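Local coordinates for protein carbohydrate deacetylase Agd3 (Neosartorya fumigata, PDB 6NWZ) that probably removes N-acetyl groups from the fungal exopolysaccharide galactosaminogalactan, as a zinc-containing carbohydrate esterase required for biofilm formation, at residues F340-G345 / Q395-Y400; D349-T354 / T389-E394. All coordinates share one frame; numbering follows the deposited sequence.

Interaction 1 (F340-G345 / Q395-Y400); sequences FKKPLG and QNNATY. With NAG (2-acetamido-2-deoxy-beta-D-glucopyranose), chain B.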
loop_
_atom_site.group_PDB
_atom_site.type_symbol
_atom_site.label_atom_id
_atom_site.label_comp_id
_atom_site.label_asym_id
_atom_site.label_seq_id
_atom_site.Cartn_x
_atom_site.Cartn_y
_atom_site.Cartn_z
ATOM N N PHE A 340 9.179 15.331 -19.601
ATOM C CA PHE A 340 9.863 15.649 -20.850
ATOM C C PHE A 340 10.579 14.415 -21.389
ATOM O O PHE A 340 11.452 13.850 -20.721
ATOM C CB PHE A 340 10.849 16.793 -20.635
ATOM C CG PHE A 340 11.856 16.947 -21.739
ATOM C CD1 PHE A 340 11.497 17.503 -22.952
ATOM C CD2 PHE A 340 13.167 16.531 -21.560
ATOM C CE1 PHE A 340 12.428 17.646 -23.969
ATOM C CE2 PHE A 340 14.101 16.672 -22.573
ATOM C CZ PHE A 340 13.731 17.229 -23.777
ATOM N N LYS A 341 10.216 14.004 -22.602
ATOM C CA LYS A 341 10.859 12.881 -23.278
ATOM C C LYS A 341 11.999 13.415 -24.135
ATOM O O LYS A 341 11.766 14.125 -25.119
ATOM C CB LYS A 341 9.848 12.112 -24.125
ATOM C CG LYS A 341 10.455 11.041 -25.014
ATOM C CD LYS A 341 9.362 10.227 -25.689
ATOM C CE LYS A 341 9.900 9.432 -26.868
ATOM N NZ LYS A 341 11.028 8.541 -26.484
ATOM N N LYS A 342 13.229 13.075 -23.768
ATOM C CA LYS A 342 14.381 13.572 -24.510
ATOM C C LYS A 342 14.526 12.808 -25.819
ATOM O O LYS A 342 14.481 11.573 -25.819
ATOM C CB LYS A 342 15.664 13.437 -23.694
ATOM C CG LYS A 342 16.823 14.235 -24.267
ATOM C CD LYS A 342 18.172 13.660 -23.870
ATOM C CE LYS A 342 18.497 12.418 -24.682
ATOM N NZ LYS A 342 19.917 11.994 -24.518
ATOM N N PRO A 343 14.683 13.499 -26.946
ATOM C CA PRO A 343 14.993 12.801 -28.199
ATOM C C PRO A 343 16.315 12.062 -28.077
ATOM O O PRO A 343 17.324 12.627 -27.650
ATOM C CB PRO A 343 15.065 13.934 -29.228
ATOM C CG PRO A 343 14.281 15.051 -28.620
ATOM C CD PRO A 343 14.500 14.945 -27.144
ATOM N N LEU A 344 16.297 10.783 -28.447
ATOM C CA LEU A 344 17.467 9.933 -28.281
ATOM C C LEU A 344 18.651 10.473 -29.074
ATOM O O LEU A 344 18.505 10.932 -30.210
ATOM C CB LEU A 344 17.143 8.506 -28.726
ATOM C CG LEU A 344 15.877 7.872 -28.145
ATOM C CD1 LEU A 344 15.519 6.616 -28.923
ATOM C CD2 LEU A 344 16.058 7.557 -26.673
ATOM N N GLY A 345 19.833 10.426 -28.458
ATOM C CA GLY A 345 21.058 10.836 -29.106
ATOM C C GLY A 345 21.448 12.285 -28.910
ATOM O O GLY A 345 22.558 12.664 -29.301
ATOM N N GLN A 395 18.289 13.986 -14.973
ATOM C CA GLN A 395 18.540 13.191 -16.167
ATOM C C GLN A 395 17.455 13.328 -17.227
ATOM O O GLN A 395 17.463 12.567 -18.200
ATOM C CB GLN A 395 18.711 11.723 -15.781
ATOM C CG GLN A 395 19.726 11.506 -14.677
ATOM C CD GLN A 395 19.828 10.059 -14.263
ATOM O OE1 GLN A 395 19.212 9.185 -14.870
ATOM N NE2 GLN A 395 20.609 9.794 -13.220
ATOM N N ASN A 396 16.529 14.279 -17.072
ATOM C CA ASN A 396 15.467 14.437 -18.063
ATOM C C ASN A 396 16.021 14.776 -19.441
ATOM O O ASN A 396 15.442 14.377 -20.458
ATOM C CB ASN A 396 14.483 15.516 -17.616
ATOM C CG ASN A 396 13.462 14.998 -16.629
ATOM O OD1 ASN A 396 13.526 13.844 -16.210
ATOM N ND2 ASN A 396 12.513 15.847 -16.252
ATOM N N ASN A 397 17.139 15.510 -19.493
ATOM C CA ASN A 397 17.751 15.953 -20.741
ATOM C C ASN A 397 19.240 15.620 -20.776
ATOM O O ASN A 397 19.974 16.161 -21.610
ATOM C CB ASN A 397 17.531 17.458 -20.935
ATOM C CG ASN A 397 17.734 17.916 -22.376
ATOM O OD1 ASN A 397 17.779 17.113 -23.307
ATOM N ND2 ASN A 397 17.850 19.227 -22.556
ATOM N N ALA A 398 19.699 14.744 -19.886
ATOM C CA ALA A 398 21.108 14.402 -19.804
ATOM C C ALA A 398 21.486 13.402 -20.894
ATOM O O ALA A 398 20.635 12.807 -21.559
ATOM C CB ALA A 398 21.444 13.836 -18.425
ATOM N N THR A 399 22.791 13.220 -21.067
ATOM C CA THR A 399 23.327 12.310 -22.064
ATOM C C THR A 399 23.538 10.920 -21.473
ATOM O O THR A 399 23.519 10.722 -20.257
ATOM C CB THR A 399 24.651 12.836 -22.608
ATOM O OG1 THR A 399 25.568 13.001 -21.520
ATOM C CG2 THR A 399 24.451 14.165 -23.298
ATOM N N TYR A 400 23.758 9.948 -22.362
ATOM C CA TYR A 400 24.138 8.615 -21.908
ATOM C C TYR A 400 25.438 8.659 -21.112
ATOM O O TYR A 400 25.554 8.009 -20.065
ATOM C CB TYR A 400 24.268 7.669 -23.104
ATOM C CG TYR A 400 24.726 6.268 -22.745
ATOM C CD1 TYR A 400 26.074 5.978 -22.569
ATOM C CD2 TYR A 400 23.814 5.235 -22.590
ATOM C CE1 TYR A 400 26.496 4.711 -22.239
ATOM C CE2 TYR A 400 24.231 3.957 -22.264
ATOM C CZ TYR A 400 25.577 3.703 -22.091
ATOM O OH TYR A 400 26.017 2.441 -21.767
HETATM C C1 NAG B . 18.045 19.841 -23.841
HETATM C C2 NAG B . 17.534 21.287 -23.777
HETATM C C3 NAG B . 17.855 22.029 -25.072
HETATM C C4 NAG B . 19.339 21.924 -25.393
HETATM C C5 NAG B . 19.740 20.455 -25.445
HETATM C C6 NAG B . 21.215 20.243 -25.697
HETATM C C7 NAG B . 15.588 21.437 -22.287
HETATM C C8 NAG B . 14.091 21.453 -22.203
HETATM N N2 NAG B . 16.104 21.318 -23.514
HETATM O O3 NAG B . 17.475 23.394 -24.940
HETATM O O4 NAG B . 19.607 22.537 -26.649
HETATM O O5 NAG B . 19.440 19.833 -24.186
HETATM O O6 NAG B . 22.011 21.034 -24.827
HETATM O O7 NAG B . 16.298 21.526 -21.290
#

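Interaction 2 (D349-T354 / T389-E394); sequences DLWPST and TFTHEE. With ZN (zinc ion), chain L.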
loop_
_atom_site.group_PDB
_atom_site.type_symbol
_atom_site.label_atom_id
_atom_site.label_comp_id
_atom_site.label_asym_id
_atom_site.label_seq_id
_atom_site.Cartn_x
_atom_site.Cartn_y
_atom_site.Cartn_z
ATOM N N ASP A 349 27.094 16.779 -22.486
ATOM C CA ASP A 349 27.700 16.291 -21.256
ATOM C C ASP A 349 27.934 17.441 -20.280
ATOM O O ASP A 349 28.355 18.534 -20.672
ATOM C CB ASP A 349 29.022 15.580 -21.556
ATOM C CG ASP A 349 28.852 14.383 -22.479
ATOM O OD1 ASP A 349 27.763 13.774 -22.475
ATOM O OD2 ASP A 349 29.810 14.045 -23.208
ATOM N N LEU A 350 27.646 17.192 -19.000
ATOM C CA LEU A 350 27.966 18.144 -17.944
ATOM C C LEU A 350 29.150 17.723 -17.088
ATOM O O LEU A 350 29.759 18.583 -16.442
ATOM C CB LEU A 350 26.753 18.364 -17.027
ATOM C CG LEU A 350 25.483 18.929 -17.664
ATOM C CD1 LEU A 350 24.505 19.353 -16.584
ATOM C CD2 LEU A 350 25.804 20.094 -18.583
ATOM N N TRP A 351 29.493 16.440 -17.074
ATOM C CA TRP A 351 30.560 15.960 -16.211
ATOM C C TRP A 351 31.904 16.547 -16.637
ATOM O O TRP A 351 32.145 16.746 -17.833
ATOM C CB TRP A 351 30.626 14.433 -16.244
ATOM C CG TRP A 351 29.734 13.769 -15.236
ATOM C CD1 TRP A 351 28.382 13.902 -15.123
ATOM C CD2 TRP A 351 30.135 12.861 -14.203
ATOM N NE1 TRP A 351 27.917 13.140 -14.080
ATOM C CE2 TRP A 351 28.974 12.489 -13.501
ATOM C CE3 TRP A 351 31.364 12.328 -13.804
ATOM C CZ2 TRP A 351 29.005 11.608 -12.421
ATOM C CZ3 TRP A 351 31.394 11.455 -12.734
ATOM C CH2 TRP A 351 30.222 11.104 -12.053
ATOM N N PRO A 352 32.790 16.850 -15.686
ATOM C CA PRO A 352 34.153 17.238 -16.055
ATOM C C PRO A 352 34.827 16.127 -16.839
ATOM O O PRO A 352 34.639 14.939 -16.562
ATOM C CB PRO A 352 34.839 17.469 -14.703
ATOM C CG PRO A 352 33.726 17.772 -13.764
ATOM C CD PRO A 352 32.565 16.940 -14.236
ATOM N N SER A 353 35.615 16.525 -17.835
ATOM C CA SER A 353 36.280 15.554 -18.689
ATOM C C SER A 353 37.396 14.807 -17.970
ATOM O O SER A 353 37.739 13.694 -18.383
ATOM C CB SER A 353 36.832 16.255 -19.928
ATOM O OG SER A 353 37.568 17.408 -19.560
ATOM N N THR A 354 37.961 15.381 -16.894
ATOM C CA THR A 354 39.152 14.778 -16.294
ATOM C C THR A 354 38.836 13.473 -15.568
ATOM O O THR A 354 39.429 12.437 -15.917
ATOM C CB THR A 354 39.864 15.797 -15.399
ATOM N N THR A 389 22.093 7.874 -7.323
ATOM C CA THR A 389 23.067 8.439 -8.264
ATOM C C THR A 389 24.201 9.171 -7.554
ATOM O O THR A 389 24.088 9.529 -6.375
ATOM C CB THR A 389 22.413 9.374 -9.287
ATOM O OG1 THR A 389 21.964 10.574 -8.643
ATOM C CG2 THR A 389 21.247 8.681 -9.965
ATOM N N PHE A 390 25.304 9.396 -8.269
ATOM C CA PHE A 390 26.509 9.910 -7.626
ATOM C C PHE A 390 26.371 11.394 -7.302
ATOM O O PHE A 390 26.481 11.799 -6.140
ATOM C CB PHE A 390 27.728 9.646 -8.516
ATOM C CG PHE A 390 29.047 9.926 -7.845
ATOM C CD1 PHE A 390 29.446 9.200 -6.735
ATOM C CD2 PHE A 390 29.893 10.905 -8.336
ATOM C CE1 PHE A 390 30.663 9.457 -6.121
ATOM C CE2 PHE A 390 31.110 11.165 -7.728
ATOM C CZ PHE A 390 31.494 10.442 -6.620
ATOM N N THR A 391 26.103 12.219 -8.313
ATOM C CA THR A 391 26.090 13.667 -8.147
ATOM C C THR A 391 24.689 14.252 -8.059
ATOM O O THR A 391 24.553 15.472 -7.916
ATOM C CB THR A 391 26.845 14.339 -9.300
ATOM O OG1 THR A 391 26.007 14.386 -10.462
ATOM C CG2 THR A 391 28.090 13.551 -9.633
ATOM N N HIS A 392 23.652 13.418 -8.146
ATOM C CA HIS A 392 22.257 13.864 -8.143
ATOM C C HIS A 392 21.929 14.706 -9.376
ATOM O O HIS A 392 21.059 15.579 -9.331
ATOM C CB HIS A 392 21.915 14.628 -6.860
ATOM C CG HIS A 392 20.447 14.798 -6.634
ATOM N ND1 HIS A 392 19.676 15.658 -7.387
ATOM C CD2 HIS A 392 19.608 14.218 -5.744
ATOM C CE1 HIS A 392 18.424 15.599 -6.971
ATOM N NE2 HIS A 392 18.356 14.734 -5.975
ATOM N N GLU A 393 22.615 14.443 -10.487
ATOM C CA GLU A 393 22.338 15.155 -11.729
ATOM C C GLU A 393 20.961 14.779 -12.260
ATOM O O GLU A 393 20.621 13.595 -12.351
ATOM C CB GLU A 393 23.404 14.843 -12.780
ATOM C CG GLU A 393 23.145 15.494 -14.140
ATOM C CD GLU A 393 24.161 15.084 -15.193
ATOM O OE1 GLU A 393 24.990 14.195 -14.906
ATOM O OE2 GLU A 393 24.134 15.650 -16.308
ATOM N N GLU A 394 20.172 15.792 -12.606
ATOM C CA GLU A 394 18.877 15.564 -13.230
ATOM C C GLU A 394 19.074 15.005 -14.633
ATOM O O GLU A 394 19.917 15.483 -15.398
ATOM C CB GLU A 394 18.082 16.867 -13.279
ATOM C CG GLU A 394 18.372 17.796 -12.107
ATOM C CD GLU A 394 17.228 17.878 -11.116
ATOM O OE1 GLU A 394 16.075 18.050 -11.561
ATOM O OE2 GLU A 394 17.484 17.774 -9.896
HETATM ZN ZN ZN L . 17.045 13.414 -4.468
#

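Interaction 1 (F340-G345 / Q395-Y400)
The phenyl ring of F340 turns one edge to the backbone carbonyl of N396 and the side-chain oxygen of N397. The carbonyl carbon of N396 lies in the ring plane, and N396 O stands 3.3 Å from F340 CD2. Further along the same ring, N397 OD1 sits 3.8 Å from F340 CE2. Over one face, nearer the ring's margin than its centre, lies the backbone N of K342 from the same segment. The amide of N397 is steeply turned against the ring, with the two planes 78° apart.

With CG anti to the backbone N (chi1 -162°), the N397 side chain reaches back to the 340-345 segment, and K342 CG approaches its OD1 at 3.2 Å. The other branch of this amide carries the glycan: N397 ND2 is bonded covalently to C1 of the N-acetylglucosamine at 1.4 Å, and the sugar is also hydrogen-bonded to T348 OG1. F340 and K342 thus pack against the protein end of an N-glycosylation site.

K342 runs across the N397 side chain at about a right angle. A bend at chi3 brings its ammonium group to the carbonyl of A398, where K342 NZ donates to A398 O over 3.2 Å. The donor is tilted 26° from the carbonyl plane. NZ is gripped further by a salt bridge to D442 and a hydrogen bond to T346 O, while A398 O also accepts from N440 ND2, so neither group relies on this bond alone. The amide of N396 is directed elsewhere, its OD1 accepting from G437 N and its ND2 hydrogen-bonded to T336 OG1.

Both segments are loops of the deacetylase domain. The 395-400 loop follows strand 384-387 and runs into helix 400-417 with T399 as N-cap, its OG1 also hydrogen-bonded to D349, whereas 340-345 lies alongside it, tied through D442 to the start of helix 441-449.

Interaction 2 (D349-T354 / T389-E394)
W351 and E393 make the one hydrogen bond between the two segments, and it is weak: W351 NE1 lies 3.2 Å from E393 OE1, with an angle of 126° at the hydrogen. OE1 lies at the indole edge, near the ring plane, but the carboxylate is turned 34° out of that plane. The glutamate reaches this position on an extended chain, CG anti to the backbone N (chi1 177°). Its other oxygen, E393 OE2, is in plain van der Waals contact with L350 CD1 at 3.7 Å. The stronger partner of the indole N-H is E406, whose OE1 also bonds to T391 OG1.

Apolar packing is centred on the benzo part of the indole. W351 CZ2 meets the methyl CG2 of T391 at 3.5 Å, and W351 CH2 touches F390 CD2 at 3.7 Å; both approaches are oblique to the indole.

Metal coordination lies on the far side of the 389-394 loop. H392 NE2 binds zinc at 2.4 Å together with D256 and H388, an Asp-His-His site with the HxxxH spacing known from polysaccharide deacetylases. Within the loop, a weak hydrogen bond joins H392 N to T389 OG1. E394 binds a different zinc, with D335.

The loop lies between metal and indole as it leaves strand 384-387. Helix 400-417 supplies E406 and F409, the latter ring edge-to-face with W351, while helix 306-313 borders F390 and T391 through N307.

Interactions 1 and 2 have centres about 14 Å apart and join the same two regions of the deacetylase domain: the long connection between helices 317-321 and 362-366, and the loop from strand 384-387 to helix 400-417. The order along the chain is 340-345, 349-354, 389-394, 395-400, so the interaction 2 pair falls within the span bounded by the interaction 1 pair. The two meet directly, T399 OG1 lying 2.5 Å from D349 OD1 in a probable hydrogen bond. One continuous loop, 389-399, thus carries a zinc ligand of the Asp-His-His site near its start and an N-glycan near its end, with two parts of the connection packed against it.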